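Side-chain contact in U6 snRNA-associated Sm-like protein LSm8 (Schizosaccharomyces pombe, PDB 6PPN), which forms part of the nuclear LSM2-LSM8 complex, which binds U6 snRNA ending in a cyclic 2',3' phosphate and takes part in spliceosome assembly: residues V13-N16 and D17-V21. Numbering follows the deposited sequence.
Sequences VITN and DGRVV
Thr15 and Asp17 turn their side chains to the same side of a tight hairpin, where the threonine hydroxyl OG1 meets the carboxylate oxygen OD1 of Asp17. Their modelled separation, 2.4 Å, is very short for a hydrogen bond, so its exact length is doubtful. With chi1 at 58°, Thr15 sets OG1 between its own backbone N and carbonyl carbon, over the turn, where it also accepts a rather bent bond from Arg19 N (3.2 Å). Threonine suits the place because one hydroxyl can give to Asp17 and receive from the returning strand.

The backbone forms a type I turn from Thr15 to Gly18, closed by Gly18 N to Thr15 O (2.9 Å); the donor stands well above the carbonyl plane. Thr15 N bonds Arg19 O at 3.1 Å, completing a G1 beta bulge. Gly18 has a positive phi (86°), at which a CB would press on the preceding carbonyl oxygen, so glycine fits.

Beyond the turn, Val13 and Val21 form a hydrogen-bonded antiparallel pair, Val13 N to Val21 O measuring 2.8 Å. Ile14 and Val20, a non-hydrogen-bonded pair, lie side by side on the other face and touch through Ile14 CD1 and Val20 CG2 (3.6 Å). Such beta-branched residues suit extended strands.

Asp17 OD2 lies 3.4 Å from Arg19 NE but well out of the guanidinium plane, so any attraction is probably one of charge. Aspartate suits its place by dividing its oxygens: OD1 meets Thr15, while OD2 salt-bridges a basic side chain of a neighbouring subunit. The long Arg19 carries NH1 away from the hairpin to an acidic side chain of that subunit. Within the Sm fold this hairpin joins strands 10-15 and 20-28: Val13 packs on Leu34, Leu36 and Leu60, while Ile14 reaches Met67 on strand 65-71.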
loop_
_atom_site.group_PDB
_atom_site.type_symbol
_atom_site.label_atom_id
_atom_site.label_comp_id
_atom_site.label_asym_id
_atom_site.label_seq_id
_atom_site.Cartn_x
_atom_site.Cartn_y
_atom_site.Cartn_z
ATOM N N VAL H 13 -4.970 -17.804 -5.806
ATOM C CA VAL H 13 -4.704 -16.414 -5.470
ATOM C C VAL H 13 -3.291 -16.318 -4.945
ATOM O O VAL H 13 -2.893 -17.105 -4.074
ATOM C CB VAL H 13 -5.684 -15.892 -4.404
ATOM C CG1 VAL H 13 -5.304 -14.452 -4.046
ATOM C CG2 VAL H 13 -7.140 -15.962 -4.900
ATOM N N ILE H 14 -2.536 -15.357 -5.467
ATOM C CA ILE H 14 -1.244 -14.977 -4.917
ATOM C C ILE H 14 -1.446 -13.643 -4.222
ATOM O O ILE H 14 -1.876 -12.671 -4.863
ATOM C CB ILE H 14 -0.168 -14.839 -5.996
ATOM C CG1 ILE H 14 -0.158 -16.067 -6.883
ATOM C CG2 ILE H 14 1.175 -14.658 -5.331
ATOM C CD1 ILE H 14 0.453 -17.162 -6.234
ATOM N N THR H 15 -1.115 -13.585 -2.936
ATOM C CA THR H 15 -1.318 -12.391 -2.135
ATOM C C THR H 15 -0.026 -11.597 -2.016
ATOM O O THR H 15 1.062 -12.051 -2.405
ATOM C CB THR H 15 -1.832 -12.776 -0.752
ATOM O OG1 THR H 15 -0.895 -13.642 -0.148
ATOM C CG2 THR H 15 -3.088 -13.548 -0.866
ATOM N N ASN H 16 -0.155 -10.377 -1.476
ATOM C CA ASN H 16 1.005 -9.494 -1.408
ATOM C C ASN H 16 2.075 -10.012 -0.464
ATOM O O ASN H 16 3.238 -9.609 -0.598
ATOM C CB ASN H 16 0.588 -8.079 -1.001
ATOM C CG ASN H 16 -0.173 -7.356 -2.113
ATOM O OD1 ASN H 16 -0.458 -7.932 -3.172
ATOM N ND2 ASN H 16 -0.469 -6.082 -1.893
ATOM N N ASP H 17 1.721 -10.870 0.499
ATOM C CA ASP H 17 2.712 -11.469 1.383
ATOM C C ASP H 17 3.240 -12.785 0.836
ATOM O O ASP H 17 3.926 -13.513 1.560
ATOM C CB ASP H 17 2.143 -11.675 2.797
ATOM C CG ASP H 17 0.796 -12.389 2.796
ATOM O OD1 ASP H 17 0.372 -12.866 1.725
ATOM O OD2 ASP H 17 0.157 -12.493 3.875
ATOM N N GLY H 18 2.982 -13.086 -0.437
ATOM C CA GLY H 18 3.598 -14.240 -1.073
ATOM C C GLY H 18 2.862 -15.547 -0.879
ATOM O O GLY H 18 3.360 -16.592 -1.308
ATOM N N ARG H 19 1.679 -15.532 -0.286
ATOM C CA ARG H 19 1.030 -16.799 -0.002
ATOM C C ARG H 19 0.232 -17.243 -1.219
ATOM O O ARG H 19 -0.134 -16.441 -2.070
ATOM C CB ARG H 19 0.102 -16.695 1.219
ATOM C CG ARG H 19 0.817 -16.775 2.539
ATOM C CD ARG H 19 0.528 -15.626 3.464
ATOM N NE ARG H 19 -0.653 -15.772 4.314
ATOM C CZ ARG H 19 -0.656 -15.513 5.623
ATOM N NH1 ARG H 19 -1.767 -15.650 6.328
ATOM N NH2 ARG H 19 0.460 -15.134 6.237
ATOM N N VAL H 20 -0.008 -18.548 -1.304
ATOM C CA VAL H 20 -0.699 -19.163 -2.431
ATOM C C VAL H 20 -1.934 -19.836 -1.855
ATOM O O VAL H 20 -1.803 -20.751 -1.037
ATOM C CB VAL H 20 0.199 -20.188 -3.144
ATOM C CG1 VAL H 20 -0.566 -20.877 -4.283
ATOM C CG2 VAL H 20 1.448 -19.499 -3.692
ATOM N N VAL H 21 -3.131 -19.384 -2.229
ATOM C CA VAL H 21 -4.323 -20.053 -1.710
ATOM C C VAL H 21 -5.276 -20.373 -2.847
ATOM O O VAL H 21 -5.554 -19.530 -3.698
ATOM C CB VAL H 21 -5.044 -19.247 -0.594
ATOM C CG1 VAL H 21 -4.038 -18.617 0.375
ATOM C CG2 VAL H 21 -5.953 -18.231 -1.130
#